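Local coordinates for protein hydroquinone dioxygenase large subunit (Pseudomonas sp., PDB 4ZXA) that probably catalyses, as the large subunit of a two-subunit iron(II)-dependent cupin-type dioxygenase, the ring-opening oxidation of hydroquinone by molecular oxygen, at residues H24-Y29 with F154-G159; R30-G35 with L133-N138. All coordinates share one frame; numbering follows the deposited sequence.

Overall arrangement
Both contacts tie the segment that leads into strand 32-34 to what lies at and beyond the end of helix 122-136, all within the N-terminal family region of the chain. Contact 1 joins the loop 24-29 to the loop 154-159 at the surface, its centre about 26 Å from the centre of the chain; contact 2, about 19 Å from that centre, fastens 30-35 to the helix end at 133-138. Their centres are about 11 Å apart and they touch directly, Lys157 NZ reaching Asp135 O at 2.7 Å and Asn158 N reaching Asn138 OD1 at 2.9 Å. None of their residues belongs to the cadmium site or the 4-hydroxybenzonitrile pocket.

Contact 1 (H24-Y29 with F154-G159); sequences HAVTGY and FGRKNG
An ST turn in the loop between strands 19-20 and 32-34 meets the loop that runs toward helix 162-165, with the carbonyl of Thr27 and the ring of Tyr29 set against Gly155, Arg156 and Lys157. Thr27 O takes the Lys157 N-H in a nearly straight bond of 2.9 Å, the donor lying close to the C=O axis. Two residues on, Tyr29 OH donates a hydrogen bond to Gly155 O at 2.7 Å; that oxygen lies in the plane of the ring, while the hydroxyl stands well above the plane of the carbonyl. The hydroxyl is gripped a second time by Asn138 ND2. Lys157 N and CB lie over one face of the Tyr29 ring, CB making a CH-pi contact 4.0 Å from its centroid. With CG of Lys157 anti to the backbone N (chi1 171°), the chain then bends at chi2 and its ammonium leaves for Asp135 O. Gly28 O comes within 3.2 Å of Lys157 CB, and a side chain on Gly28 would collide with that same carbon. Arg156 runs out extended beside Val26, whose CG1 sits over one face of the guanidinium, 3.6 Å from NH2. The charged end has its main partners elsewhere: NE pairs with Glu43, and NH1 is held by Ala9 O and Asn7 O of the small subunit. On the first loop the turn itself is closed by Tyr29 N bonding to Thr27 OG1, two residues back, the bond that defines an ST turn.

Contact 2 (R30-G35 with L133-N138); sequences RSFQLG and LRDWTN
Arg30 and Asp135 meet where a helix packs on an antiparallel sheet: the last turn of helix 122-136 lies against the approach to strand 32-34, whose Phe32 and Leu34 touch the helix. Asp135 OD2 accepts the Arg30 N-H at 2.9 Å, almost straight, on its syn side but 30° out of the carboxylate plane. Asp135 OD1 lies beside Arg30 CG and CD and makes a long salt bridge of 4.0 Å to Arg30 NE, the two side chains crossing at about a right angle. The arginine's stronger polar partner is Ser21 O, bonded to NH1. With its CG anti to the backbone N (chi1 -171°), Asp135 presents its carboxylate to the strand side. An alanine here would probably leave the Arg30 N-H without its acceptor and the guanidinium without this counter-charge. Arg30's carbonyl is satisfied from the next residue of the helix: Trp136 NE1 donates to Arg30 O at 3.1 Å, with donor and acceptor lying in both the ring plane and the carbonyl plane. Consecutive helix residues thus serve both backbone polar groups of one residue. Phe32 sets its ring edge, at CE1, 4.0 Å from Trp136 NE1, in an oblique pairing with the planes 63° apart. Within the helix end itself, Leu133 O takes two bonds, from Thr137 N and Thr137 OG1, which approach from opposite faces of its carbonyl plane, OG1 at 2.8 Å.

Contact 1 (H24-Y29 with F154-G159)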
# COMPACT_ATOMS: atom_id res chain seq x y z
N HIS E 24 10.64 -23.39 -5.75
CA HIS E 24 11.64 -22.72 -6.56
C HIS E 24 12.99 -22.82 -5.86
O HIS E 24 13.07 -22.67 -4.64
CB HIS E 24 11.22 -21.26 -6.76
CG HIS E 24 12.25 -20.42 -7.45
ND1 HIS E 24 13.40 -19.98 -6.83
CD2 HIS E 24 12.29 -19.92 -8.71
CE1 HIS E 24 14.11 -19.26 -7.68
NE2 HIS E 24 13.45 -19.20 -8.83
N ALA E 25 14.04 -23.06 -6.64
CA ALA E 25 15.38 -23.32 -6.10
C ALA E 25 15.89 -22.24 -5.14
O ALA E 25 16.52 -22.54 -4.12
CB ALA E 25 16.39 -23.55 -7.23
N VAL E 26 15.63 -20.98 -5.47
CA VAL E 26 16.11 -19.88 -4.64
C VAL E 26 15.10 -19.49 -3.55
O VAL E 26 15.44 -19.47 -2.36
CB VAL E 26 16.46 -18.64 -5.48
CG1 VAL E 26 17.15 -17.58 -4.62
CG2 VAL E 26 17.35 -19.03 -6.66
N THR E 27 13.87 -19.19 -3.96
CA THR E 27 12.90 -18.57 -3.06
C THR E 27 12.27 -19.58 -2.12
O THR E 27 11.92 -19.24 -0.99
CB THR E 27 11.79 -17.83 -3.81
OG1 THR E 27 10.89 -18.77 -4.40
CG2 THR E 27 12.38 -16.92 -4.88
N GLY E 28 12.11 -20.81 -2.60
CA GLY E 28 11.52 -21.87 -1.79
C GLY E 28 10.02 -21.98 -1.97
O GLY E 28 9.36 -22.80 -1.31
N TYR E 29 9.46 -21.18 -2.87
CA TYR E 29 8.02 -21.16 -3.07
C TYR E 29 7.62 -21.83 -4.38
O TYR E 29 8.40 -21.86 -5.33
CB TYR E 29 7.47 -19.73 -3.06
CG TYR E 29 7.75 -18.91 -1.82
CD1 TYR E 29 7.17 -19.23 -0.59
CD2 TYR E 29 8.57 -17.78 -1.87
CE1 TYR E 29 7.42 -18.47 0.54
CE2 TYR E 29 8.82 -17.02 -0.74
CZ TYR E 29 8.24 -17.38 0.46
OH TYR E 29 8.50 -16.63 1.59
N PHE E 154 7.68 -11.42 4.57
CA PHE E 154 8.77 -11.25 3.61
C PHE E 154 9.88 -12.29 3.77
O PHE E 154 10.10 -12.83 4.86
CB PHE E 154 9.34 -9.84 3.69
CG PHE E 154 8.38 -8.77 3.26
CD1 PHE E 154 7.54 -8.96 2.17
CD2 PHE E 154 8.32 -7.57 3.94
CE1 PHE E 154 6.65 -7.96 1.77
CE2 PHE E 154 7.43 -6.56 3.56
CZ PHE E 154 6.60 -6.76 2.46
N GLY E 155 10.57 -12.58 2.67
CA GLY E 155 11.74 -13.43 2.69
C GLY E 155 11.51 -14.73 1.95
O GLY E 155 10.54 -14.86 1.20
N ARG E 156 12.37 -15.70 2.19
CA ARG E 156 12.24 -16.98 1.52
C ARG E 156 11.33 -17.92 2.31
O ARG E 156 11.04 -17.69 3.49
CB ARG E 156 13.63 -17.56 1.27
CG ARG E 156 14.44 -16.65 0.37
CD ARG E 156 15.85 -17.14 0.11
NE ARG E 156 16.53 -16.28 -0.86
CZ ARG E 156 17.85 -16.29 -1.06
NH1 ARG E 156 18.62 -17.11 -0.36
NH2 ARG E 156 18.38 -15.47 -1.95
N LYS E 157 10.84 -18.96 1.65
CA LYS E 157 9.94 -19.89 2.31
C LYS E 157 10.51 -20.30 3.65
O LYS E 157 11.71 -20.53 3.78
CB LYS E 157 9.69 -21.12 1.44
CG LYS E 157 8.92 -22.21 2.17
CD LYS E 157 7.49 -21.82 2.47
CE LYS E 157 6.77 -22.99 3.10
NZ LYS E 157 5.31 -22.95 2.94
N ASN E 158 9.65 -20.38 4.66
CA ASN E 158 10.16 -20.61 5.99
C ASN E 158 9.11 -21.15 6.96
O ASN E 158 8.61 -20.43 7.85
CB ASN E 158 10.79 -19.33 6.53
CG ASN E 158 11.52 -19.57 7.84
OD1 ASN E 158 11.19 -20.49 8.58
ND2 ASN E 158 12.53 -18.75 8.12
N GLY E 159 8.79 -22.43 6.80
CA GLY E 159 7.78 -23.06 7.61
C GLY E 159 6.37 -22.80 7.11
O GLY E 159 6.15 -22.24 6.03

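Contact 2 (R30-G35 with L133-N138)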
# COMPACT_ATOMS: atom_id res chain seq x y z
N ARG E 30 6.40 -22.33 -4.43
CA ARG E 30 5.82 -22.90 -5.64
C ARG E 30 5.03 -21.85 -6.41
O ARG E 30 4.32 -21.04 -5.83
CB ARG E 30 4.84 -24.01 -5.26
CG ARG E 30 5.39 -25.09 -4.35
CD ARG E 30 4.29 -26.08 -4.00
NE ARG E 30 4.80 -27.20 -3.22
CZ ARG E 30 5.31 -28.30 -3.76
NH1 ARG E 30 5.37 -28.42 -5.08
NH2 ARG E 30 5.76 -29.29 -2.99
N SER E 31 5.12 -21.87 -7.73
CA SER E 31 4.23 -21.05 -8.53
C SER E 31 2.96 -21.85 -8.78
O SER E 31 2.95 -23.06 -8.65
CB SER E 31 4.89 -20.67 -9.86
OG SER E 31 5.26 -21.83 -10.59
N PHE E 32 1.87 -21.17 -9.13
CA PHE E 32 0.60 -21.85 -9.37
C PHE E 32 -0.02 -21.42 -10.70
O PHE E 32 0.18 -20.30 -11.17
CB PHE E 32 -0.39 -21.62 -8.21
CG PHE E 32 0.01 -22.31 -6.93
CD1 PHE E 32 0.90 -21.72 -6.05
CD2 PHE E 32 -0.51 -23.55 -6.61
CE1 PHE E 32 1.27 -22.36 -4.86
CE2 PHE E 32 -0.15 -24.19 -5.43
CZ PHE E 32 0.74 -23.59 -4.55
N GLN E 33 -0.77 -22.34 -11.29
CA GLN E 33 -1.48 -22.07 -12.52
C GLN E 33 -2.97 -22.21 -12.27
O GLN E 33 -3.42 -23.17 -11.63
CB GLN E 33 -1.06 -23.05 -13.61
CG GLN E 33 -1.59 -22.71 -15.00
CD GLN E 33 -0.79 -21.61 -15.66
OE1 GLN E 33 0.40 -21.47 -15.40
NE2 GLN E 33 -1.44 -20.81 -16.50
N LEU E 34 -3.73 -21.24 -12.75
CA LEU E 34 -5.18 -21.29 -12.65
C LEU E 34 -5.68 -20.79 -13.97
O LEU E 34 -5.56 -19.61 -14.27
CB LEU E 34 -5.66 -20.41 -11.50
CG LEU E 34 -7.16 -20.38 -11.20
CD1 LEU E 34 -7.69 -21.80 -11.02
CD2 LEU E 34 -7.44 -19.55 -9.95
N GLY E 35 -6.23 -21.69 -14.78
CA GLY E 35 -6.57 -21.36 -16.15
C GLY E 35 -5.38 -20.64 -16.73
O GLY E 35 -4.26 -21.14 -16.68
N LEU E 133 -2.15 -19.94 -0.00
CA LEU E 133 -1.95 -19.48 1.38
C LEU E 133 -1.02 -20.43 2.11
O LEU E 133 -0.07 -20.01 2.77
CB LEU E 133 -3.28 -19.37 2.13
CG LEU E 133 -4.27 -18.28 1.73
CD1 LEU E 133 -5.64 -18.54 2.37
CD2 LEU E 133 -3.73 -16.90 2.12
N ARG E 134 -1.30 -21.73 2.01
CA ARG E 134 -0.49 -22.73 2.68
C ARG E 134 0.97 -22.56 2.32
O ARG E 134 1.83 -22.48 3.19
CB ARG E 134 -0.97 -24.14 2.31
CG ARG E 134 -0.42 -25.25 3.20
CD ARG E 134 -1.00 -26.62 2.82
NE ARG E 134 -0.56 -27.67 3.74
CZ ARG E 134 -1.35 -28.31 4.60
NH1 ARG E 134 -2.65 -28.04 4.67
NH2 ARG E 134 -0.83 -29.24 5.39
N ASP E 135 1.25 -22.46 1.02
CA ASP E 135 2.63 -22.40 0.57
C ASP E 135 3.32 -21.05 0.84
O ASP E 135 4.49 -21.02 1.22
CB ASP E 135 2.72 -22.79 -0.90
CG ASP E 135 4.17 -22.96 -1.37
OD1 ASP E 135 4.81 -23.95 -0.96
OD2 ASP E 135 4.66 -22.09 -2.13
N TRP E 136 2.61 -19.93 0.67
CA TRP E 136 3.25 -18.62 0.75
C TRP E 136 3.24 -18.00 2.16
O TRP E 136 3.87 -16.96 2.40
CB TRP E 136 2.63 -17.65 -0.25
CG TRP E 136 2.79 -18.08 -1.68
CD1 TRP E 136 3.41 -19.20 -2.13
CD2 TRP E 136 2.31 -17.39 -2.84
NE1 TRP E 136 3.36 -19.26 -3.49
CE2 TRP E 136 2.69 -18.16 -3.96
CE3 TRP E 136 1.61 -16.20 -3.04
CZ2 TRP E 136 2.38 -17.77 -5.26
CZ3 TRP E 136 1.31 -15.82 -4.34
CH2 TRP E 136 1.69 -16.60 -5.43
N THR E 137 2.52 -18.63 3.08
CA THR E 137 2.48 -18.14 4.44
C THR E 137 3.48 -18.85 5.34
O THR E 137 3.30 -20.01 5.69
CB THR E 137 1.09 -18.25 5.05
OG1 THR E 137 0.13 -17.64 4.17
CG2 THR E 137 1.06 -17.54 6.40
N ASN E 138 4.53 -18.13 5.71
CA ASN E 138 5.58 -18.65 6.56
C ASN E 138 5.12 -18.67 8.00
O ASN E 138 4.12 -18.05 8.33
CB ASN E 138 6.81 -17.77 6.43
CG ASN E 138 7.31 -17.70 5.01
OD1 ASN E 138 7.32 -18.71 4.30
ND2 ASN E 138 7.69 -16.50 4.57